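Local coordinates for protein PpBBE-like 1 D396N (PDB 6EO5) that is an engineered variant of a moss cellobiose oxidase, a flavoprotein of the berberine bridge enzyme-like family, at residues A[38-43]-A[329-334]; A[81-86]-A[429-434]. All coordinates share one frame; numbering follows the deposited sequence.

Contact 1. Residues A[38-43]-A[329-334]. With FAD (flavin-adenine dinucleotide), chain C.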
loop_
_atom_site.group_PDB
_atom_site.type_symbol
_atom_site.label_atom_id
_atom_site.label_comp_id
_atom_site.label_asym_id
_atom_site.label_seq_id
_atom_site.Cartn_x
_atom_site.Cartn_y
_atom_site.Cartn_z
ATOM N N LEU A 38 -7.827 9.971 -14.421
ATOM C CA LEU A 38 -6.442 9.889 -13.988
ATOM C C LEU A 38 -6.266 8.782 -12.961
ATOM O O LEU A 38 -7.031 8.680 -12.000
ATOM C CB LEU A 38 -5.996 11.226 -13.398
ATOM C CG LEU A 38 -4.507 11.369 -13.064
ATOM C CD1 LEU A 38 -3.678 11.546 -14.329
ATOM C CD2 LEU A 38 -4.264 12.511 -12.066
ATOM N N ALA A 39 -5.265 7.940 -13.190
ATOM C CA ALA A 39 -4.911 6.854 -12.294
ATOM C C ALA A 39 -3.393 6.752 -12.272
ATOM O O ALA A 39 -2.709 7.177 -13.211
ATOM C CB ALA A 39 -5.533 5.517 -12.733
ATOM N N TYR A 40 -2.862 6.179 -11.190
ATOM C CA TYR A 40 -1.410 6.052 -11.095
ATOM C C TYR A 40 -0.861 5.163 -12.209
ATOM O O TYR A 40 0.108 5.523 -12.886
ATOM C CB TYR A 40 -0.998 5.520 -9.722
ATOM C CG TYR A 40 0.492 5.350 -9.664
ATOM C CD1 TYR A 40 1.328 6.465 -9.573
ATOM C CD2 TYR A 40 1.075 4.089 -9.749
ATOM C CE1 TYR A 40 2.697 6.329 -9.543
ATOM C CE2 TYR A 40 2.433 3.944 -9.724
ATOM C CZ TYR A 40 3.245 5.067 -9.619
ATOM O OH TYR A 40 4.614 4.920 -9.591
ATOM N N ASN A 41 -1.455 3.992 -12.409
ATOM C CA ASN A 41 -1.065 3.120 -13.509
ATOM C C ASN A 41 -1.954 3.451 -14.698
ATOM O O ASN A 41 -3.181 3.399 -14.588
ATOM C CB ASN A 41 -1.188 1.649 -13.116
ATOM C CG ASN A 41 -0.346 0.731 -13.992
ATOM O OD1 ASN A 41 0.143 1.124 -15.058
ATOM N ND2 ASN A 41 -0.183 -0.514 -13.545
ATOM N N LEU A 42 -1.346 3.828 -15.818
ATOM C CA LEU A 42 -2.103 4.149 -17.021
ATOM C C LEU A 42 -2.227 2.958 -17.965
ATOM O O LEU A 42 -2.680 3.128 -19.101
ATOM C CB LEU A 42 -1.478 5.343 -17.762
ATOM C CG LEU A 42 -1.340 6.705 -17.059
ATOM C CD1 LEU A 42 -0.611 7.673 -17.958
ATOM C CD2 LEU A 42 -2.673 7.315 -16.598
ATOM N N ARG A 43 -1.846 1.755 -17.523
ATOM C CA ARG A 43 -1.851 0.621 -18.440
ATOM C C ARG A 43 -3.270 0.235 -18.843
ATOM O O ARG A 43 -3.534 -0.020 -20.022
ATOM C CB ARG A 43 -1.122 -0.569 -17.828
ATOM C CG ARG A 43 -1.472 -1.880 -18.529
ATOM C CD ARG A 43 -0.494 -2.976 -18.261
ATOM N NE ARG A 43 -0.393 -3.296 -16.841
ATOM C CZ ARG A 43 -1.310 -3.982 -16.167
ATOM N NH1 ARG A 43 -2.405 -4.393 -16.783
ATOM N NH2 ARG A 43 -1.134 -4.241 -14.879
ATOM N N ASN A 329 2.608 6.311 -14.259
ATOM C CA ASN A 329 3.526 5.361 -14.874
ATOM C C ASN A 329 2.682 4.340 -15.640
ATOM O O ASN A 329 1.455 4.317 -15.517
ATOM C CB ASN A 329 4.411 4.708 -13.799
ATOM C CG ASN A 329 5.572 3.907 -14.379
ATOM O OD1 ASN A 329 5.936 4.065 -15.547
ATOM N ND2 ASN A 329 6.169 3.050 -13.549
ATOM N N THR A 330 3.339 3.510 -16.453
ATOM C CA THR A 330 2.683 2.383 -17.124
ATOM C C THR A 330 3.522 1.137 -16.907
ATOM O O THR A 330 4.673 1.083 -17.355
ATOM C CB THR A 330 2.495 2.631 -18.622
ATOM O OG1 THR A 330 1.698 3.803 -18.800
ATOM C CG2 THR A 330 1.792 1.451 -19.269
ATOM N N PHE A 331 2.953 0.134 -16.235
ATOM C CA PHE A 331 3.805 -0.899 -15.668
ATOM C C PHE A 331 3.004 -2.143 -15.340
ATOM O O PHE A 331 1.778 -2.106 -15.213
ATOM C CB PHE A 331 4.529 -0.389 -14.403
ATOM C CG PHE A 331 3.602 0.013 -13.266
ATOM C CD1 PHE A 331 3.118 1.310 -13.171
ATOM C CD2 PHE A 331 3.254 -0.894 -12.270
ATOM C CE1 PHE A 331 2.280 1.688 -12.117
ATOM C CE2 PHE A 331 2.416 -0.525 -11.207
ATOM C CZ PHE A 331 1.926 0.763 -11.136
ATOM N N LYS A 332 3.728 -3.248 -15.202
ATOM C CA LYS A 332 3.241 -4.450 -14.542
ATOM C C LYS A 332 4.075 -4.665 -13.283
ATOM O O LYS A 332 5.307 -4.571 -13.326
ATOM C CB LYS A 332 3.325 -5.659 -15.471
ATOM C CG LYS A 332 3.021 -6.988 -14.803
ATOM C CD LYS A 332 1.572 -7.086 -14.377
ATOM C CE LYS A 332 1.337 -8.393 -13.659
ATOM N NZ LYS A 332 -0.008 -8.443 -13.048
ATOM N N ALA A 333 3.404 -4.924 -12.161
ATOM C CA ALA A 333 4.069 -5.168 -10.886
ATOM C C ALA A 333 3.690 -6.546 -10.340
ATOM O O ALA A 333 2.562 -7.018 -10.521
ATOM C CB ALA A 333 3.717 -4.078 -9.865
ATOM N N LYS A 334 4.653 -7.197 -9.684
ATOM C CA LYS A 334 4.419 -8.442 -8.959
ATOM C C LYS A 334 5.127 -8.355 -7.612
ATOM O O LYS A 334 5.973 -7.484 -7.395
ATOM C CB LYS A 334 4.909 -9.657 -9.761
ATOM C CG LYS A 334 4.367 -9.698 -11.186
ATOM C CD LYS A 334 4.860 -10.887 -12.000
ATOM C CE LYS A 334 4.313 -12.207 -11.499
ATOM N NZ LYS A 334 2.837 -12.339 -11.683
HETATM P PA FAD C . -6.982 3.022 -4.812
HETATM O O1A FAD C . -6.653 2.611 -6.239
HETATM O O2A FAD C . -7.899 4.218 -4.769
HETATM O O5B FAD C . -7.569 1.820 -3.910
HETATM C C5B FAD C . -7.058 0.507 -4.001
HETATM C C4B FAD C . -8.139 -0.520 -3.681
HETATM O O4B FAD C . -8.781 -0.190 -2.463
HETATM C C3B FAD C . -9.222 -0.559 -4.744
HETATM O O3B FAD C . -9.730 -1.873 -4.815
HETATM C C2B FAD C . -10.282 0.345 -4.173
HETATM O O2B FAD C . -11.557 0.046 -4.684
HETATM C C1B FAD C . -10.158 0.072 -2.679
HETATM N N9A FAD C . -10.652 1.245 -1.923
HETATM C C8A FAD C . -10.247 2.550 -2.072
HETATM N N7A FAD C . -10.948 3.325 -1.216
HETATM C C5A FAD C . -11.799 2.538 -0.525
HETATM C C6A FAD C . -12.737 2.818 0.451
HETATM N N6A FAD C . -12.908 4.071 0.860
HETATM N N1A FAD C . -13.483 1.796 0.995
HETATM C C2A FAD C . -13.300 0.506 0.552
HETATM N N3A FAD C . -12.369 0.227 -0.426
HETATM C C4A FAD C . -11.631 1.231 -0.959
HETATM N N1 FAD C . 2.424 0.347 -0.421
HETATM C C2 FAD C . 3.011 0.246 0.846
HETATM O O2 FAD C . 2.623 -0.577 1.702
HETATM N N3 FAD C . 4.051 1.100 1.171
HETATM C C4 FAD C . 4.509 2.029 0.260
HETATM O O4 FAD C . 5.424 2.782 0.580
HETATM C C4X FAD C . 3.931 2.127 -0.997
HETATM N N5 FAD C . 4.364 3.090 -1.883
HETATM C C5X FAD C . 3.595 3.403 -2.988
HETATM C C6 FAD C . 3.969 4.471 -3.798
HETATM C C7 FAD C . 3.168 4.916 -4.861
HETATM C C7M FAD C . 3.601 6.091 -5.708
HETATM C C8 FAD C . 2.007 4.176 -5.173
HETATM C C8M FAD C . 1.154 4.524 -6.378
HETATM C C9 FAD C . 1.695 3.043 -4.398
HETATM C C9A FAD C . 2.463 2.650 -3.287
HETATM N N10 FAD C . 2.198 1.505 -2.524
HETATM C C10 FAD C . 2.854 1.309 -1.324
HETATM C "C1'" FAD C . 1.026 0.626 -2.810
HETATM C "C2'" FAD C . -0.191 1.163 -2.061
HETATM O "O2'" FAD C . -0.187 0.824 -0.694
HETATM C "C3'" FAD C . -1.437 0.595 -2.702
HETATM O "O3'" FAD C . -1.407 1.010 -4.046
HETATM C "C4'" FAD C . -2.679 1.098 -1.973
HETATM O "O4'" FAD C . -3.683 0.106 -2.055
HETATM C "C5'" FAD C . -3.148 2.429 -2.556
HETATM O "O5'" FAD C . -4.367 2.883 -2.005
HETATM P P FAD C . -5.179 4.042 -2.788
HETATM O O1P FAD C . -6.364 4.473 -1.957
HETATM O O2P FAD C . -4.317 5.203 -3.208
HETATM O O3P FAD C . -5.534 3.328 -4.185
HETATM O O HOH W 1 6.100 3.080 -10.752
HETATM O O HOH W 2 0.550 -3.903 -12.507
#
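The carbonyl oxygen of Phe331 is gripped by two side chains of the facing loop: Asn41 ND2 reaches Phe331 O over 3.0 Å, and Arg43 NE approaches Phe331 O at the same 3.0 Å from the opposite face of the carbonyl plane. The pairing ties the loop after helix 31-36 to the start of strand 331-338, an outermost strand of the seven-stranded antiparallel sheet; the Asn41 amide pairs with both the N and the O of Phe331, continuing a single backbone bridge by side-chain bonds. Asn41 CG lies anti to the backbone N (chi1 -159°), and OD1 accepts from Phe331 N across the contact at 3.2 Å and from Arg43 N two residues on, the latter closing an Asx turn. These two donors also come from opposite faces of the amide. The amide lies flat on the Phe331 ring, the planes 3° apart, with ND2 over the ring centre; ND2 gives its other bond to the carbonyl of Tyr83. An alanine in place of Asn41 would probably leave Phe331 N, Arg43 N and Tyr83 O without this mate and Phe331 O with Arg43 NE alone of its two side-chain donors, undo the Asx turn and take the amide off the ring face. The guanidinium of Arg43 continues to a salt bridge with Glu84. Around Asn41 itself, the bridge with Asn329 is made by Asn329 N to Tyr40 O (3.0 Å) and Leu42 N to Asn329 O (2.9 Å). The Tyr40 and Phe331 rings meet rim to rim, planes at 60°. FAD C8M sits over the centre of the Tyr40 ring, 3.3 Å above its plane. At the phenol end, a water joins Tyr40 OH to Asn329 ND2, which also bonds Ser398; the water oxygen is 2.6 Å from Tyr40 OH.

Contact 2. Residues A[81-86]-A[429-434]. With FAD (flavin-adenine dinucleotide), chain C.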
loop_
_atom_site.group_PDB
_atom_site.type_symbol
_atom_site.label_atom_id
_atom_site.label_comp_id
_atom_site.label_asym_id
_atom_site.label_seq_id
_atom_site.Cartn_x
_atom_site.Cartn_y
_atom_site.Cartn_z
ATOM N N HIS A 81 -4.056 4.595 -6.552
ATOM C CA HIS A 81 -2.741 4.016 -6.800
ATOM C C HIS A 81 -2.778 2.527 -7.154
ATOM O O HIS A 81 -1.709 1.918 -7.269
ATOM C CB HIS A 81 -1.824 4.242 -5.590
ATOM C CG HIS A 81 -1.090 5.543 -5.650
ATOM N ND1 HIS A 81 0.226 5.642 -6.064
ATOM C CD2 HIS A 81 -1.512 6.804 -5.399
ATOM C CE1 HIS A 81 0.564 6.922 -6.081
ATOM N NE2 HIS A 81 -0.462 7.642 -5.668
ATOM N N SER A 82 -3.965 1.939 -7.353
ATOM C CA SER A 82 -4.078 0.490 -7.521
ATOM C C SER A 82 -3.247 0.004 -8.695
ATOM O O SER A 82 -3.424 0.472 -9.829
ATOM C CB SER A 82 -5.535 0.088 -7.725
ATOM O OG SER A 82 -5.614 -1.190 -8.325
ATOM N N TYR A 83 -2.358 -0.960 -8.428
ATOM C CA TYR A 83 -1.427 -1.412 -9.459
ATOM C C TYR A 83 -2.134 -2.055 -10.640
ATOM O O TYR A 83 -1.546 -2.151 -11.721
ATOM C CB TYR A 83 -0.410 -2.388 -8.873
ATOM C CG TYR A 83 0.661 -1.732 -8.009
ATOM C CD1 TYR A 83 0.675 -0.348 -7.791
ATOM C CD2 TYR A 83 1.654 -2.497 -7.418
ATOM C CE1 TYR A 83 1.638 0.240 -7.012
ATOM C CE2 TYR A 83 2.621 -1.922 -6.640
ATOM C CZ TYR A 83 2.617 -0.559 -6.439
ATOM O OH TYR A 83 3.597 -0.010 -5.653
ATOM N N GLU A 84 -3.379 -2.487 -10.459
ATOM C CA GLU A 84 -4.172 -3.089 -11.520
ATOM C C GLU A 84 -5.363 -2.224 -11.920
ATOM O O GLU A 84 -6.285 -2.716 -12.575
ATOM C CB GLU A 84 -4.645 -4.477 -11.091
ATOM C CG GLU A 84 -3.530 -5.486 -10.889
ATOM C CD GLU A 84 -3.006 -6.056 -12.193
ATOM O OE1 GLU A 84 -2.971 -5.322 -13.200
ATOM O OE2 GLU A 84 -2.627 -7.248 -12.216
ATOM N N ASP A 85 -5.372 -0.950 -11.531
ATOM C CA ASP A 85 -6.446 -0.024 -11.887
ATOM C C ASP A 85 -7.807 -0.486 -11.374
ATOM O O ASP A 85 -8.838 -0.204 -11.982
ATOM C CB ASP A 85 -6.492 0.212 -13.396
ATOM C CG ASP A 85 -5.307 1.002 -13.871
ATOM O OD1 ASP A 85 -4.985 2.012 -13.218
ATOM O OD2 ASP A 85 -4.668 0.609 -14.864
ATOM N N TYR A 86 -7.819 -1.154 -10.222
ATOM C CA TYR A 86 -9.062 -1.674 -9.675
ATOM C C TYR A 86 -9.974 -0.582 -9.126
ATOM O O TYR A 86 -11.159 -0.844 -8.900
ATOM C CB TYR A 86 -8.769 -2.695 -8.577
ATOM C CG TYR A 86 -8.262 -4.038 -9.070
ATOM C CD1 TYR A 86 -8.492 -4.469 -10.380
ATOM C CD2 TYR A 86 -7.557 -4.880 -8.220
ATOM C CE1 TYR A 86 -8.029 -5.718 -10.817
ATOM C CE2 TYR A 86 -7.091 -6.114 -8.642
ATOM C CZ TYR A 86 -7.329 -6.537 -9.934
ATOM O OH TYR A 86 -6.862 -7.774 -10.334
ATOM N N GLN A 429 -0.711 -7.849 -0.846
ATOM C CA GLN A 429 -1.908 -7.464 -1.589
ATOM C C GLN A 429 -1.967 -5.980 -1.937
ATOM O O GLN A 429 -2.789 -5.599 -2.784
ATOM C CB GLN A 429 -3.155 -7.867 -0.804
ATOM C CG GLN A 429 -3.126 -7.513 0.674
ATOM C CD GLN A 429 -2.666 -8.665 1.551
ATOM O OE1 GLN A 429 -1.636 -9.308 1.281
ATOM N NE2 GLN A 429 -3.429 -8.938 2.609
ATOM N N ASN A 430 -1.137 -5.127 -1.318
ATOM C CA ASN A 430 -1.065 -3.756 -1.808
ATOM C C ASN A 430 -0.209 -3.629 -3.054
ATOM O O ASN A 430 -0.252 -2.580 -3.702
ATOM C CB ASN A 430 -0.540 -2.800 -0.741
ATOM C CG ASN A 430 -1.641 -2.219 0.111
ATOM O OD1 ASN A 430 -1.477 -2.072 1.323
ATOM N ND2 ASN A 430 -2.763 -1.879 -0.509
ATOM N N TYR A 431 0.564 -4.654 -3.397
ATOM C CA TYR A 431 1.181 -4.742 -4.723
ATOM C C TYR A 431 0.336 -5.629 -5.645
ATOM O O TYR A 431 0.828 -6.536 -6.312
ATOM C CB TYR A 431 2.617 -5.248 -4.603
ATOM C CG TYR A 431 3.487 -4.392 -3.710
ATOM C CD1 TYR A 431 3.209 -3.041 -3.520
ATOM C CD2 TYR A 431 4.591 -4.930 -3.055
ATOM C CE1 TYR A 431 3.998 -2.247 -2.703
ATOM C CE2 TYR A 431 5.392 -4.140 -2.232
ATOM C CZ TYR A 431 5.085 -2.797 -2.057
ATOM O OH TYR A 431 5.874 -2.001 -1.239
ATOM N N ILE A 432 -0.964 -5.328 -5.693
ATOM C CA ILE A 432 -1.972 -6.227 -6.252
ATOM C C ILE A 432 -1.609 -6.710 -7.665
ATOM O O ILE A 432 -1.132 -5.948 -8.521
ATOM C CB ILE A 432 -3.340 -5.517 -6.201
ATOM C CG1 ILE A 432 -4.478 -6.522 -6.327
ATOM C CG2 ILE A 432 -3.440 -4.407 -7.238
ATOM C CD1 ILE A 432 -4.435 -7.587 -5.256
ATOM N N ASP A 433 -1.832 -8.003 -7.905
ATOM C CA ASP A 433 -1.344 -8.703 -9.097
ATOM C C ASP A 433 -2.428 -9.669 -9.553
ATOM O O ASP A 433 -2.734 -10.634 -8.844
ATOM C CB ASP A 433 -0.042 -9.447 -8.780
ATOM C CG ASP A 433 0.531 -10.231 -9.972
ATOM O OD1 ASP A 433 -0.081 -10.299 -11.078
ATOM O OD2 ASP A 433 1.624 -10.800 -9.774
ATOM N N ARG A 434 -2.997 -9.419 -10.736
ATOM C CA ARG A 434 -4.143 -10.198 -11.199
ATOM C C ARG A 434 -3.805 -11.665 -11.461
ATOM O O ARG A 434 -4.717 -12.498 -11.518
ATOM C CB ARG A 434 -4.724 -9.560 -12.461
ATOM C CG ARG A 434 -6.079 -10.089 -12.858
ATOM C CD ARG A 434 -6.649 -9.262 -13.993
ATOM N NE ARG A 434 -7.967 -9.710 -14.430
ATOM C CZ ARG A 434 -8.815 -8.929 -15.085
ATOM N NH1 ARG A 434 -8.471 -7.679 -15.356
ATOM N NH2 ARG A 434 -10.001 -9.387 -15.469
HETATM P PA FAD C . -6.982 3.022 -4.812
HETATM O O1A FAD C . -6.653 2.611 -6.239
HETATM O O2A FAD C . -7.899 4.218 -4.769
HETATM O O5B FAD C . -7.569 1.820 -3.910
HETATM C C5B FAD C . -7.058 0.507 -4.001
HETATM C C4B FAD C . -8.139 -0.520 -3.681
HETATM O O4B FAD C . -8.781 -0.190 -2.463
HETATM C C3B FAD C . -9.222 -0.559 -4.744
HETATM O O3B FAD C . -9.730 -1.873 -4.815
HETATM C C2B FAD C . -10.282 0.345 -4.173
HETATM O O2B FAD C . -11.557 0.046 -4.684
HETATM C C1B FAD C . -10.158 0.072 -2.679
HETATM N N9A FAD C . -10.652 1.245 -1.923
HETATM C C8A FAD C . -10.247 2.550 -2.072
HETATM N N7A FAD C . -10.948 3.325 -1.216
HETATM C C5A FAD C . -11.799 2.538 -0.525
HETATM C C6A FAD C . -12.737 2.818 0.451
HETATM N N6A FAD C . -12.908 4.071 0.860
HETATM N N1A FAD C . -13.483 1.796 0.995
HETATM C C2A FAD C . -13.300 0.506 0.552
HETATM N N3A FAD C . -12.369 0.227 -0.426
HETATM C C4A FAD C . -11.631 1.231 -0.959
HETATM N N1 FAD C . 2.424 0.347 -0.421
HETATM C C2 FAD C . 3.011 0.246 0.846
HETATM O O2 FAD C . 2.623 -0.577 1.702
HETATM N N3 FAD C . 4.051 1.100 1.171
HETATM C C4 FAD C . 4.509 2.029 0.260
HETATM O O4 FAD C . 5.424 2.782 0.580
HETATM C C4X FAD C . 3.931 2.127 -0.997
HETATM N N5 FAD C . 4.364 3.090 -1.883
HETATM C C5X FAD C . 3.595 3.403 -2.988
HETATM C C6 FAD C . 3.969 4.471 -3.798
HETATM C C7 FAD C . 3.168 4.916 -4.861
HETATM C C7M FAD C . 3.601 6.091 -5.708
HETATM C C8 FAD C . 2.007 4.176 -5.173
HETATM C C8M FAD C . 1.154 4.524 -6.378
HETATM C C9 FAD C . 1.695 3.043 -4.398
HETATM C C9A FAD C . 2.463 2.650 -3.287
HETATM N N10 FAD C . 2.198 1.505 -2.524
HETATM C C10 FAD C . 2.854 1.309 -1.324
HETATM C "C1'" FAD C . 1.026 0.626 -2.810
HETATM C "C2'" FAD C . -0.191 1.163 -2.061
HETATM O "O2'" FAD C . -0.187 0.824 -0.694
HETATM C "C3'" FAD C . -1.437 0.595 -2.702
HETATM O "O3'" FAD C . -1.407 1.010 -4.046
HETATM C "C4'" FAD C . -2.679 1.098 -1.973
HETATM O "O4'" FAD C . -3.683 0.106 -2.055
HETATM C "C5'" FAD C . -3.148 2.429 -2.556
HETATM O "O5'" FAD C . -4.367 2.883 -2.005
HETATM P P FAD C . -5.179 4.042 -2.788
HETATM O O1P FAD C . -6.364 4.473 -1.957
HETATM O O2P FAD C . -4.317 5.203 -3.208
HETATM O O3P FAD C . -5.534 3.328 -4.185
HETATM O O HOH W 3 -2.113 -1.479 -5.689
#
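Glu84 reaches across to the backbone of Arg434: its OE2 accepts from Arg434 N at 2.7 Å with the anti lone pair, and the same oxygen has a salt bridge to Lys332 NZ. The chain gets there by a bend. CG is anti to the carbonyl carbon, and chi2 of -78° folds CD back. Its CB meanwhile rests over the centre of the Tyr86 ring, whose edge receives Ile432 CG1 at 3.5 Å from Tyr86 CE2. Ile432 CG1 lies anti to its own backbone N (chi1 -161°), while CG2 turns to Tyr83 CB and Glu84 CG. Tyr83 and Tyr431 run side by side and point the same way, their planes 6° apart but meeting only at the rims, CE2 of Tyr83 to CD1 of Tyr431. Both tyrosines border the flavin, and Tyr83 OH bonds Gln394. The type I turn from Ser82 to Asp85 shapes the first segment; just ahead of it, His81 ND1 is covalently bound to FAD C8M. Segment 81-86 follows strand 74-77 of the FAD-binding part, and 429-434 leads into helix 438-442, where Tyr441 packs on Ile432; strand 331-338 adds Ala333 against Tyr83.

How the contacts relate
The centres of the two contacts lie about 9 Å apart, and their segments alternate along the chain: 38-43, 81-86, 329-334, 429-434. Each contact thus pairs an early loop, next to the four-stranded sheet of strands 24-26, 50-53, 74-77 and 95-98, with a late segment. Charges stitch them together, since Lys332 of contact 1 forms a salt bridge to Asp433 of contact 2, 2.7 Å from Lys332 NZ to Asp433 OD1. Both touch the FAD: Tyr40 and His81 stack their rings beside the dimethylbenzene end of the flavin. In this oxidase, chain parts remote in sequence converge on the flavin.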